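Local coordinates for protein xyloglucan-specific endo-beta-1,4-glucanase BoGH9A (Bacteroides ovatus, PDB 6DHT) that cleaves the beta-1,4-linked glucan backbone of xyloglucan within the chain, releasing xyloglucan oligosaccharides for uptake by a gut bacterium, at residues Ser105-Ala110 / Cys483-Leu488; Lys491-Pro496 / Phe513-Pro518; His498-Ser503 / Asp508-Phe513. All coordinates share one frame; numbering follows the deposited sequence.

Contact 1: Ser105-Ala110 / Cys483-Leu488; sequences SPLADA and CYVTGL
Leu107 and Leu488 meet methyl to methyl: CD1 of Leu107 lies 3.5 Å from CD1 of Leu488, a little tighter than ordinary van der Waals contact. The same Leu107 CD1 also rests against both branches of Val485, with CG1 and CG2 each 4.0 Å away, so one methyl group is shared between two partners of the loop. Leu107 can do this because its CG stands anti to the backbone N (chi1 174°), which swings the end of the side chain toward the loop. One turn further along the helix, Ala110 CB adds a lighter touch on Leu488 CD1 at 4.4 Å. The contact sets the first turns of helix 105-117, within the largely helical family 9 catalytic domain, against a type II beta turn running from Val485 to Leu488. Gly487 takes the positive phi of that turn, and Val485 and Leu488 at its two ends both aim their side chains at the helix. Behind the turn, Thr486 OG1 hydrogen-bonds to Ile510 O and Phe513 N, tying it to the next loop. On the helix side, Leu107 also packs on Leu557 and Ala561 of helix 551-567.

Contact 2: Lys491-Pro496 / Phe513-Pro518; sequences KSPKHP and FLVGGP
Val515 carries both branches to the ring of Pro493: CG1 is anti to its own carbonyl carbon (chi1 -59°), while CG2 sits between the backbone N and that carbon, and the pair straddles one ring atom. Pro493 CG lies 3.8 Å from Val515 CG1 and 3.9 Å from Val515 CG2, so the ring corner fits against the fork of the valine. The neighbouring ring carbon, Pro493 CB, is 4.1 Å from Val515 CG1. Pro496 comes to the same methyl with its CB, more loosely, 4.5 Å from Val515 CG1. Two prolines from one loop thus close on a single valine of another in a small, buried and wholly apolar contact.

The contact lies beside the predicted active site of the family 9 fold. The side chain of Pro493 comes within about 4 Å of that of Asp539, a predicted active-site residue whose carboxylate accepts hydrogen bonds from the backbone N of Lys494 and of His495, so the loop that Val515 packs against probably helps to position this acid. Pro493 and Val515 both touch Asn547 of helix 544-547, while the adjacent Leu514 turns away to pack on helix 439-458 and on Leu557 of helix 551-567.

Contact 3: His498-Ser503 / Asp508-Phe513; sequences HRLSAS and DPIPGF. With MG (magnesium ion), chain X; EDO (1,2-ethanediol), chain F.
Ser501 OG takes the backbone N-H of Ile510 in a nearly straight hydrogen bond, 3.0 Å long with an angle of 165° at the hydrogen. This joins the short helix 499-503, with His498 at its N-cap position, to the loop that follows it in the family 9 catalytic domain. Around that bond the packing is close. Ser501 OG also pairs with His498 ND1, which helps fix the turn of the imidazole. With CG anti to the backbone N (chi1 -173°), His498 carries its imidazole edge to one face of Phe513 in an edge-to-face pair, CE1 lying 3.7 Å from Phe513 CZ, with the planes at 50°; its NE2 is held by Gln118. CD1 of Ile510 fills in against Leu500 CB at 3.8 Å.

Toward the magnesium ion the contact is looser and filled with water. The carbonyl O of Ser501 binds the metal at 2.1 Å, three waters also coordinate it, and Asp504 and Ile506 complete the site. Arg499 instead reaches away from the loop to a 1,2-ethanediol, probably from the crystallisation liquor, while its guanidinium also bonds to the carbonyls of Gly170 and Glu246. With an alanine here the guanidinium is gone, which is likely to cost those carbonyls their side-chain donors. One metal-bound water bridges to the loop, donating to Asp508 O at 2.7 Å.

How the contacts relate
Contact 1 closes along the chain before contacts 2 and 3 open, and 498-503 and 508-513 both fall between 491-496 and the end of 513-518, with Phe513 common to contacts 2 and 3. The centres lie 10 to 13 Å apart, all within the family 9 catalytic domain. Loop 483-488 links the three: Cys483 N probably bonds to Lys491 O, and Thr486 pairs by its backbone with Gly512 and Phe513. Pro509 joins contacts 2 and 3 by packing its CB on Pro496 CD. Helix 105-117 and helix 551-567 back these loops. His497, a predicted active-site residue, sits between 491-496 and 498-503, and Asp539, another, lies against Pro493.

Contact 1: Ser105-Ala110 / Cys483-Leu488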
ATOM      1  N   SER A 105      -9.700  12.146   4.423  1.00 14.93           N
ATOM      2  CA  SER A 105      -8.431  12.801   4.674  1.00 14.40           C
ATOM      3  C   SER A 105      -7.726  12.255   5.912  1.00 15.16           C
ATOM      4  O   SER A 105      -6.502  11.998   5.863  1.00 13.88           O
ATOM      5  CB  SER A 105      -8.633  14.319   4.751  1.00 16.74           C
ATOM      6  OG  SER A 105      -7.413  14.983   5.032  1.00 21.72           O
ATOM      7  N   PRO A 106      -8.454  12.025   7.026  1.00 14.02           N
ATOM      8  CA  PRO A 106      -7.743  11.455   8.187  1.00 13.64           C
ATOM      9  C   PRO A 106      -7.201  10.063   7.906  1.00 13.74           C
ATOM     10  O   PRO A 106      -6.163   9.715   8.453  1.00 14.96           O
ATOM     11  CB  PRO A 106      -8.809  11.436   9.285  1.00 13.45           C
ATOM     12  CG  PRO A 106      -9.783  12.505   8.869  1.00 16.44           C
ATOM     13  CD  PRO A 106      -9.824  12.437   7.379  1.00 16.12           C
ATOM     14  N   LEU A 107      -7.877   9.296   7.063  1.00 13.45           N
ATOM     15  CA  LEU A 107      -7.401   7.981   6.663  1.00 12.67           C
ATOM     16  C   LEU A 107      -6.116   8.092   5.823  1.00 13.49           C
ATOM     17  O   LEU A 107      -5.126   7.422   6.094  1.00 12.55           O
ATOM     18  CB  LEU A 107      -8.509   7.256   5.893  1.00 12.26           C
ATOM     19  CG  LEU A 107      -8.127   5.908   5.277  1.00 12.61           C
ATOM     20  CD1 LEU A 107      -7.874   4.867   6.356  1.00 12.97           C
ATOM     21  CD2 LEU A 107      -9.189   5.432   4.382  1.00 13.88           C
ATOM     22  N   ALA A 108      -6.130   8.963   4.821  1.00 12.66           N
ATOM     23  CA  ALA A 108      -4.966   9.136   3.971  1.00 12.82           C
ATOM     24  C   ALA A 108      -3.755   9.581   4.791  1.00 11.84           C
ATOM     25  O   ALA A 108      -2.656   9.063   4.615  1.00 11.92           O
ATOM     26  CB  ALA A 108      -5.254  10.151   2.873  1.00 13.76           C
ATOM     27  N   ASP A 109      -3.968  10.498   5.720  1.00 12.35           N
ATOM     28  CA  ASP A 109      -2.898  11.018   6.551  1.00 12.83           C
ATOM     29  C   ASP A 109      -2.389   9.958   7.505  1.00 11.70           C
ATOM     30  O   ASP A 109      -1.173   9.782   7.665  1.00 13.54           O
ATOM     31  CB  ASP A 109      -3.371  12.249   7.350  1.00 14.20           C
ATOM     32  CG  ASP A 109      -3.608  13.490   6.479  1.00 17.01           C
ATOM     33  OD1 ASP A 109      -3.452  13.433   5.252  1.00 15.19           O
ATOM     34  OD2 ASP A 109      -3.983  14.525   7.069  1.00 19.79           O
ATOM     35  N   ALA A 110      -3.306   9.246   8.146  1.00 12.41           N
ATOM     36  CA  ALA A 110      -2.891   8.177   9.072  1.00 13.16           C
ATOM     37  C   ALA A 110      -2.108   7.045   8.383  1.00 11.97           C
ATOM     38  O   ALA A 110      -1.137   6.520   8.918  1.00 12.38           O
ATOM     39  CB  ALA A 110      -4.089   7.607   9.801  1.00 12.11           C
ATOM     40  N   CYS A 483     -13.912  -2.173  10.204  1.00 13.76           N
ATOM     41  CA  CYS A 483     -13.082  -1.243   9.461  1.00 12.34           C
ATOM     42  C   CYS A 483     -11.681  -1.763   9.675  1.00 13.26           C
ATOM     43  O   CYS A 483     -11.202  -1.775  10.807  1.00 14.73           O
ATOM     44  CB  CYS A 483     -13.221   0.143  10.039  1.00 11.00           C
ATOM     45  SG  CYS A 483     -12.001   1.315   9.429  1.00 16.04           S
ATOM     46  N   TYR A 484     -11.045  -2.232   8.609  1.00 12.46           N
ATOM     47  CA  TYR A 484      -9.810  -3.007   8.714  1.00 12.91           C
ATOM     48  C   TYR A 484      -8.525  -2.177   8.839  1.00 12.55           C
ATOM     49  O   TYR A 484      -7.448  -2.652   8.540  1.00 14.44           O
ATOM     50  CB  TYR A 484      -9.686  -3.965   7.520  1.00 12.46           C
ATOM     51  CG  TYR A 484     -10.662  -5.134   7.473  1.00 13.16           C
ATOM     52  CD1 TYR A 484     -10.476  -6.234   8.299  1.00 12.65           C
ATOM     53  CD2 TYR A 484     -11.682  -5.170   6.555  1.00 14.02           C
ATOM     54  CE1 TYR A 484     -11.304  -7.322   8.209  1.00 14.53           C
ATOM     55  CE2 TYR A 484     -12.541  -6.260   6.454  1.00 16.58           C
ATOM     56  CZ  TYR A 484     -12.341  -7.330   7.298  1.00 15.98           C
ATOM     57  OH  TYR A 484     -13.180  -8.437   7.208  1.00 16.02           O
ATOM     58  N   VAL A 485      -8.653  -0.953   9.327  1.00 12.33           N
ATOM     59  CA  VAL A 485      -7.517  -0.060   9.501  1.00 12.51           C
ATOM     60  C   VAL A 485      -7.442   0.310  10.979  1.00 10.78           C
ATOM     61  O   VAL A 485      -8.414   0.822  11.548  1.00 14.36           O
ATOM     62  CB  VAL A 485      -7.684   1.229   8.689  1.00 12.07           C
ATOM     63  CG1 VAL A 485      -6.451   2.104   8.868  1.00 12.71           C
ATOM     64  CG2 VAL A 485      -7.848   0.919   7.204  1.00 11.89           C
ATOM     65  N   THR A 486      -6.298   0.086  11.597  1.00 11.45           N
ATOM     66  CA  THR A 486      -6.150   0.364  13.025  1.00 12.91           C
ATOM     67  C   THR A 486      -6.398   1.829  13.345  1.00 13.54           C
ATOM     68  O   THR A 486      -5.997   2.726  12.596  1.00 14.54           O
ATOM     69  CB  THR A 486      -4.763  -0.044  13.573  1.00 12.56           C
ATOM     70  OG1 THR A 486      -3.739   0.680  12.900  1.00 12.32           O
ATOM     71  CG2 THR A 486      -4.490  -1.523  13.376  1.00 12.87           C
ATOM     72  N   GLY A 487      -7.079   2.084  14.455  1.00 15.57           N
ATOM     73  CA  GLY A 487      -7.253   3.441  14.934  1.00 16.42           C
ATOM     74  C   GLY A 487      -8.352   4.247  14.277  1.00 17.23           C
ATOM     75  O   GLY A 487      -8.556   5.403  14.647  1.00 21.40           O
ATOM     76  N   LEU A 488      -9.061   3.674  13.317  1.00 15.94           N
ATOM     77  CA  LEU A 488     -10.108   4.416  12.613  1.00 16.76           C
ATOM     78  C   LEU A 488     -11.429   3.662  12.604  1.00 18.10           C
ATOM     79  O   LEU A 488     -11.460   2.473  12.863  1.00 16.95           O
ATOM     80  CB  LEU A 488      -9.672   4.691  11.193  1.00 17.49           C
ATOM     81  CG  LEU A 488      -8.498   5.673  11.105  1.00 21.01           C
ATOM     82  CD1 LEU A 488      -8.026   5.657   9.713  1.00 22.00           C
ATOM     83  CD2 LEU A 488      -8.882   7.090  11.518  1.00 28.05           C
TER

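Contact 2: Lys491-Pro496 / Phe513-Pro518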
ATOM      1  N   LYS A 491     -15.470  -0.100  14.546  1.00 17.20           N
ATOM      2  CA  LYS A 491     -15.019  -1.413  14.978  1.00 15.93           C
ATOM      3  C   LYS A 491     -13.811  -1.736  14.122  1.00 16.23           C
ATOM      4  O   LYS A 491     -13.954  -2.084  12.953  1.00 14.93           O
ATOM      5  CB  LYS A 491     -16.126  -2.449  14.799  1.00 17.46           C
ATOM      6  CG  LYS A 491     -15.719  -3.844  15.149  1.00 18.91           C
ATOM      7  CD  LYS A 491     -16.861  -4.794  14.887  1.00 21.92           C
ATOM      8  CE  LYS A 491     -16.419  -6.204  14.905  1.00 29.74           C
ATOM      9  NZ  LYS A 491     -17.481  -7.062  14.314  1.00 43.78           N
ATOM     10  N   SER A 492     -12.635  -1.571  14.702  1.00 16.28           N
ATOM     11  CA  SER A 492     -11.385  -1.732  13.970  1.00 13.21           C
ATOM     12  C   SER A 492     -10.443  -2.687  14.730  1.00 14.06           C
ATOM     13  O   SER A 492     -10.688  -3.004  15.897  1.00 15.58           O
ATOM     14  CB  SER A 492     -10.719  -0.376  13.758  1.00 16.37           C
ATOM     15  OG  SER A 492     -10.543   0.293  15.003  1.00 20.52           O
ATOM     16  N   PRO A 493      -9.385  -3.191  14.098  1.00 12.73           N
ATOM     17  CA  PRO A 493      -8.525  -4.163  14.792  1.00 13.92           C
ATOM     18  C   PRO A 493      -7.813  -3.565  16.002  1.00 14.82           C
ATOM     19  O   PRO A 493      -7.159  -2.531  15.911  1.00 15.78           O
ATOM     20  CB  PRO A 493      -7.526  -4.593  13.722  1.00 14.30           C
ATOM     21  CG  PRO A 493      -8.162  -4.170  12.406  1.00 14.57           C
ATOM     22  CD  PRO A 493      -8.906  -2.934  12.726  1.00 14.23           C
ATOM     23  N   LYS A 494      -7.945  -4.227  17.148  1.00 12.81           N
ATOM     24  CA  LYS A 494      -7.286  -3.788  18.371  1.00 15.41           C
ATOM     25  C   LYS A 494      -6.073  -4.665  18.729  1.00 14.65           C
ATOM     26  O   LYS A 494      -5.301  -4.335  19.651  1.00 17.31           O
ATOM     27  CB  LYS A 494      -8.313  -3.848  19.507  1.00 16.83           C
ATOM     28  CG  LYS A 494      -9.481  -2.893  19.361  1.00 19.15           C
ATOM     29  CD  LYS A 494      -9.036  -1.442  19.507  1.00 22.99           C
ATOM     30  CE  LYS A 494     -10.146  -0.464  19.144  1.00 32.18           C
ATOM     31  NZ  LYS A 494     -11.242  -0.417  20.143  1.00 36.91           N
ATOM     32  N   HIS A 495      -5.869  -5.743  17.969  1.00 13.35           N
ATOM     33  CA  HIS A 495      -4.837  -6.746  18.279  1.00 13.06           C
ATOM     34  C   HIS A 495      -4.007  -7.165  17.074  1.00 15.46           C
ATOM     35  O   HIS A 495      -3.827  -8.339  16.812  1.00 15.62           O
ATOM     36  CB  HIS A 495      -5.519  -7.975  18.910  1.00 14.99           C
ATOM     37  CG  HIS A 495      -6.252  -7.642  20.165  1.00 15.22           C
ATOM     38  ND1 HIS A 495      -5.596  -7.365  21.348  1.00 19.44           N
ATOM     39  CD2 HIS A 495      -7.565  -7.445  20.402  1.00 18.90           C
ATOM     40  CE1 HIS A 495      -6.490  -7.048  22.270  1.00 17.91           C
ATOM     41  NE2 HIS A 495      -7.694  -7.110  21.731  1.00 19.39           N
ATOM     42  N   PRO A 496      -3.503  -6.196  16.301  1.00 13.50           N
ATOM     43  CA  PRO A 496      -2.759  -6.588  15.108  1.00 13.33           C
ATOM     44  C   PRO A 496      -1.522  -7.420  15.384  1.00 13.76           C
ATOM     45  O   PRO A 496      -0.887  -7.287  16.428  1.00 14.04           O
ATOM     46  CB  PRO A 496      -2.366  -5.231  14.478  1.00 13.91           C
ATOM     47  CG  PRO A 496      -2.347  -4.299  15.654  1.00 16.14           C
ATOM     48  CD  PRO A 496      -3.480  -4.742  16.520  1.00 15.08           C
ATOM     49  N   PHE A 513      -2.739   1.409  10.199  1.00 11.80           N
ATOM     50  CA  PHE A 513      -2.331   0.205   9.486  1.00 12.10           C
ATOM     51  C   PHE A 513      -3.489  -0.606   8.954  1.00 12.53           C
ATOM     52  O   PHE A 513      -4.391  -0.946   9.697  1.00 12.28           O
ATOM     53  CB  PHE A 513      -1.506  -0.697  10.407  1.00 11.48           C
ATOM     54  CG  PHE A 513      -0.155  -0.133  10.756  1.00 12.02           C
ATOM     55  CD1 PHE A 513       0.002   0.743  11.803  1.00 15.45           C
ATOM     56  CD2 PHE A 513       0.966  -0.492  10.033  1.00 15.08           C
ATOM     57  CE1 PHE A 513       1.289   1.280  12.100  1.00 15.97           C
ATOM     58  CE2 PHE A 513       2.245   0.018  10.329  1.00 17.20           C
ATOM     59  CZ  PHE A 513       2.397   0.889  11.376  1.00 13.00           C
ATOM     60  N   LEU A 514      -3.437  -0.946   7.667  1.00 11.79           N
ATOM     61  CA  LEU A 514      -4.367  -1.862   7.035  1.00 11.75           C
ATOM     62  C   LEU A 514      -3.947  -3.291   7.348  1.00 12.17           C
ATOM     63  O   LEU A 514      -2.836  -3.711   6.988  1.00 14.33           O
ATOM     64  CB  LEU A 514      -4.344  -1.668   5.517  1.00 12.43           C
ATOM     65  CG  LEU A 514      -5.278  -2.593   4.724  1.00 12.92           C
ATOM     66  CD1 LEU A 514      -6.718  -2.499   5.157  1.00 16.19           C
ATOM     67  CD2 LEU A 514      -5.160  -2.227   3.252  1.00 16.09           C
ATOM     68  N   VAL A 515      -4.809  -4.041   8.004  1.00 11.21           N
ATOM     69  CA  VAL A 515      -4.459  -5.434   8.257  1.00 11.44           C
ATOM     70  C   VAL A 515      -4.724  -6.286   7.013  1.00 13.71           C
ATOM     71  O   VAL A 515      -5.487  -5.904   6.133  1.00 14.03           O
ATOM     72  CB  VAL A 515      -5.198  -6.016   9.514  1.00 11.69           C
ATOM     73  CG1 VAL A 515      -4.849  -5.202  10.740  1.00 11.71           C
ATOM     74  CG2 VAL A 515      -6.701  -6.050   9.307  1.00 13.11           C
ATOM     75  N   GLY A 516      -4.097  -7.454   6.927  1.00 12.89           N
ATOM     76  CA  GLY A 516      -4.158  -8.257   5.715  1.00 13.89           C
ATOM     77  C   GLY A 516      -5.561  -8.671   5.298  1.00 14.36           C
ATOM     78  O   GLY A 516      -5.905  -8.660   4.119  1.00 15.12           O
ATOM     79  N   GLY A 517      -6.370  -9.088   6.269  1.00 13.10           N
ATOM     80  CA  GLY A 517      -7.775  -9.389   6.062  1.00 14.94           C
ATOM     81  C   GLY A 517      -8.075 -10.860   5.960  1.00 14.94           C
ATOM     82  O   GLY A 517      -7.180 -11.700   6.102  1.00 14.91           O
ATOM     83  N   PRO A 518      -9.344 -11.160   5.685  1.00 14.72           N
ATOM     84  CA  PRO A 518      -9.819 -12.553   5.672  1.00 16.54           C
ATOM     85  C   PRO A 518      -8.995 -13.428   4.759  1.00 19.16           C
ATOM     86  O   PRO A 518      -8.743 -13.061   3.626  1.00 18.41           O
ATOM     87  CB  PRO A 518     -11.246 -12.437   5.123  1.00 20.10           C
ATOM     88  CG  PRO A 518     -11.667 -11.054   5.383  1.00 20.90           C
ATOM     89  CD  PRO A 518     -10.416 -10.203   5.381  1.00 16.44           C
TER

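Contact 3: His498-Ser503 / Asp508-Phe513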
ATOM      1  N   HIS A 498       1.678  -7.330  15.029  1.00 13.30           N
ATOM      2  CA  HIS A 498       2.586  -6.198  14.811  1.00 13.66           C
ATOM      3  C   HIS A 498       3.466  -6.127  16.037  1.00 13.67           C
ATOM      4  O   HIS A 498       2.994  -5.766  17.115  1.00 15.01           O
ATOM      5  CB  HIS A 498       1.744  -4.916  14.700  1.00 14.94           C
ATOM      6  CG  HIS A 498       2.511  -3.694  14.311  1.00 13.75           C
ATOM      7  ND1 HIS A 498       2.107  -2.421  14.675  1.00 18.36           N
ATOM      8  CD2 HIS A 498       3.601  -3.529  13.528  1.00 15.71           C
ATOM      9  CE1 HIS A 498       2.935  -1.536  14.147  1.00 14.39           C
ATOM     10  NE2 HIS A 498       3.853  -2.181  13.451  1.00 12.51           N
ATOM     11  N   ARG A 499       4.733  -6.464  15.889  1.00 15.36           N
ATOM     12  CA  ARG A 499       5.592  -6.505  17.069  1.00 14.71           C
ATOM     13  C   ARG A 499       5.676  -5.146  17.765  1.00 17.15           C
ATOM     14  O   ARG A 499       5.732  -5.092  18.991  1.00 17.95           O
ATOM     15  CB  ARG A 499       6.981  -7.035  16.749  1.00 14.45           C
ATOM     16  CG  ARG A 499       7.045  -8.559  16.547  1.00 14.73           C
ATOM     17  CD  ARG A 499       8.394  -8.984  16.014  1.00 14.17           C
ATOM     18  NE  ARG A 499       8.521 -10.440  15.872  1.00 16.00           N
ATOM     19  CZ  ARG A 499       7.959 -11.148  14.908  1.00 16.35           C
ATOM     20  NH1 ARG A 499       7.189 -10.545  14.000  1.00 16.55           N
ATOM     21  NH2 ARG A 499       8.155 -12.455  14.836  1.00 17.43           N
ATOM     22  N   LEU A 500       5.631  -4.036  17.022  1.00 15.21           N
ATOM     23  CA  LEU A 500       5.648  -2.745  17.711  1.00 15.47           C
ATOM     24  C   LEU A 500       4.435  -2.523  18.611  1.00 15.80           C
ATOM     25  O   LEU A 500       4.577  -2.146  19.774  1.00 20.47           O
ATOM     26  CB  LEU A 500       5.735  -1.589  16.716  1.00 16.16           C
ATOM     27  CG  LEU A 500       7.075  -1.345  16.029  1.00 16.59           C
ATOM     28  CD1 LEU A 500       6.935  -0.191  15.014  1.00 16.18           C
ATOM     29  CD2 LEU A 500       8.199  -1.027  16.975  1.00 16.21           C
ATOM     30  N   SER A 501       3.232  -2.723  18.093  1.00 14.25           N
ATOM     31  CA  SER A 501       2.026  -2.523  18.896  1.00 15.22           C
ATOM     32  C   SER A 501       1.921  -3.548  20.031  1.00 17.79           C
ATOM     33  O   SER A 501       1.330  -3.271  21.087  1.00 18.44           O
ATOM     34  CB  SER A 501       0.757  -2.595  18.049  1.00 15.85           C
ATOM     35  OG  SER A 501       0.702  -1.505  17.125  1.00 15.15           O
ATOM     36  N   ALA A 502       2.449  -4.747  19.797  1.00 16.27           N
ATOM     37  CA  ALA A 502       2.247  -5.845  20.745  1.00 17.64           C
ATOM     38  C   ALA A 502       3.216  -5.740  21.905  1.00 21.00           C
ATOM     39  O   ALA A 502       2.922  -6.250  22.996  1.00 21.71           O
ATOM     40  CB  ALA A 502       2.383  -7.203  20.040  1.00 16.71           C
ATOM     41  N   SER A 503       4.365  -5.111  21.702  1.00 18.55           N
ATOM     42  CA  SER A 503       5.399  -5.072  22.736  1.00 20.21           C
ATOM     43  C   SER A 503       5.495  -3.753  23.463  1.00 25.21           C
ATOM     44  O   SER A 503       6.284  -3.622  24.400  1.00 27.18           O
ATOM     45  CB  SER A 503       6.759  -5.422  22.157  1.00 20.90           C
ATOM     46  OG  SER A 503       7.176  -4.439  21.225  1.00 19.47           O
ATOM     47  N   ASP A 508      -4.117   0.548  22.989  1.00 19.47           N
ATOM     48  CA  ASP A 508      -4.532   0.794  21.618  1.00 18.72           C
ATOM     49  C   ASP A 508      -3.359   0.551  20.673  1.00 16.01           C
ATOM     50  O   ASP A 508      -2.219   0.925  20.957  1.00 15.41           O
ATOM     51  CB  ASP A 508      -5.033   2.221  21.462  1.00 20.76           C
ATOM     52  CG  ASP A 508      -6.389   2.429  22.075  1.00 29.32           C
ATOM     53  OD1 ASP A 508      -7.118   1.431  22.286  1.00 35.27           O
ATOM     54  OD2 ASP A 508      -6.713   3.598  22.338  1.00 37.83           O
ATOM     55  N   PRO A 509      -3.637  -0.093  19.526  1.00 15.05           N
ATOM     56  CA  PRO A 509      -2.561  -0.293  18.553  1.00 15.82           C
ATOM     57  C   PRO A 509      -2.093   1.016  17.907  1.00 13.91           C
ATOM     58  O   PRO A 509      -2.814   2.019  17.909  1.00 15.98           O
ATOM     59  CB  PRO A 509      -3.224  -1.168  17.492  1.00 15.51           C
ATOM     60  CG  PRO A 509      -4.655  -0.806  17.551  1.00 16.78           C
ATOM     61  CD  PRO A 509      -4.928  -0.599  19.024  1.00 17.92           C
ATOM     62  N   ILE A 510      -0.892   0.996  17.335  1.00 13.42           N
ATOM     63  CA  ILE A 510      -0.412   2.140  16.567  1.00 13.88           C
ATOM     64  C   ILE A 510      -1.419   2.321  15.424  1.00 16.10           C
ATOM     65  O   ILE A 510      -1.797   1.356  14.745  1.00 14.18           O
ATOM     66  CB  ILE A 510       1.016   1.920  16.061  1.00 14.43           C
ATOM     67  CG1 ILE A 510       1.955   1.726  17.268  1.00 15.44           C
ATOM     68  CG2 ILE A 510       1.469   3.128  15.202  1.00 16.25           C
ATOM     69  CD1 ILE A 510       3.387   1.370  16.922  1.00 19.38           C
ATOM     70  N   PRO A 511      -1.875   3.563  15.194  1.00 14.48           N
ATOM     71  CA  PRO A 511      -2.947   3.776  14.214  1.00 12.97           C
ATOM     72  C   PRO A 511      -2.449   3.847  12.762  1.00 12.19           C
ATOM     73  O   PRO A 511      -1.283   4.090  12.494  1.00 12.93           O
ATOM     74  CB  PRO A 511      -3.524   5.149  14.617  1.00 14.81           C
ATOM     75  CG  PRO A 511      -2.355   5.866  15.197  1.00 15.06           C
ATOM     76  CD  PRO A 511      -1.568   4.787  15.954  1.00 15.34           C
ATOM     77  N   GLY A 512      -3.383   3.603  11.843  1.00 12.87           N
ATOM     78  CA  GLY A 512      -3.167   3.817  10.418  1.00 13.25           C
ATOM     79  C   GLY A 512      -2.802   2.599   9.597  1.00 12.04           C
ATOM     80  O   GLY A 512      -2.574   2.749   8.392  1.00 13.78           O
ATOM     81  N   PHE A 513      -2.739   1.409  10.199  1.00 11.80           N
ATOM     82  CA  PHE A 513      -2.331   0.205   9.486  1.00 12.10           C
ATOM     83  C   PHE A 513      -3.489  -0.606   8.954  1.00 12.53           C
ATOM     84  O   PHE A 513      -4.391  -0.946   9.697  1.00 12.28           O
ATOM     85  CB  PHE A 513      -1.506  -0.697  10.407  1.00 11.48           C
ATOM     86  CG  PHE A 513      -0.155  -0.133  10.756  1.00 12.02           C
ATOM     87  CD1 PHE A 513       0.002   0.743  11.803  1.00 15.45           C
ATOM     88  CD2 PHE A 513       0.966  -0.492  10.033  1.00 15.08           C
ATOM     89  CE1 PHE A 513       1.289   1.280  12.100  1.00 15.97           C
ATOM     90  CE2 PHE A 513       2.245   0.018  10.329  1.00 17.20           C
ATOM     91  CZ  PHE A 513       2.397   0.889  11.376  1.00 13.00           C
TER
HETATM   92 MG    MG X 623       0.250  -2.070  22.394  1.00 17.70          MG
HETATM   93  C1  EDO F 605       6.444 -14.126  11.682  1.00 16.44           C
HETATM   94  O1  EDO F 605       6.758 -14.162  13.089  1.00 17.95           O
HETATM   95  C2  EDO F 605       6.949 -12.848  11.008  1.00 18.18           C
HETATM   96  O2  EDO F 605       6.252 -11.730  11.563  1.00 17.75           O
HETATM   97  O   HOH W   1      -0.999  -1.453  14.392  1.00 27.08           O
HETATM   98  O   HOH W   2       0.115  -0.521  20.915  1.00 17.25           O
HETATM   99  O   HOH W   3       0.661  -3.373  23.942  1.00 20.44           O
HETATM  100  O   HOH W   4      -1.429  -2.892  21.708  1.00 22.02           O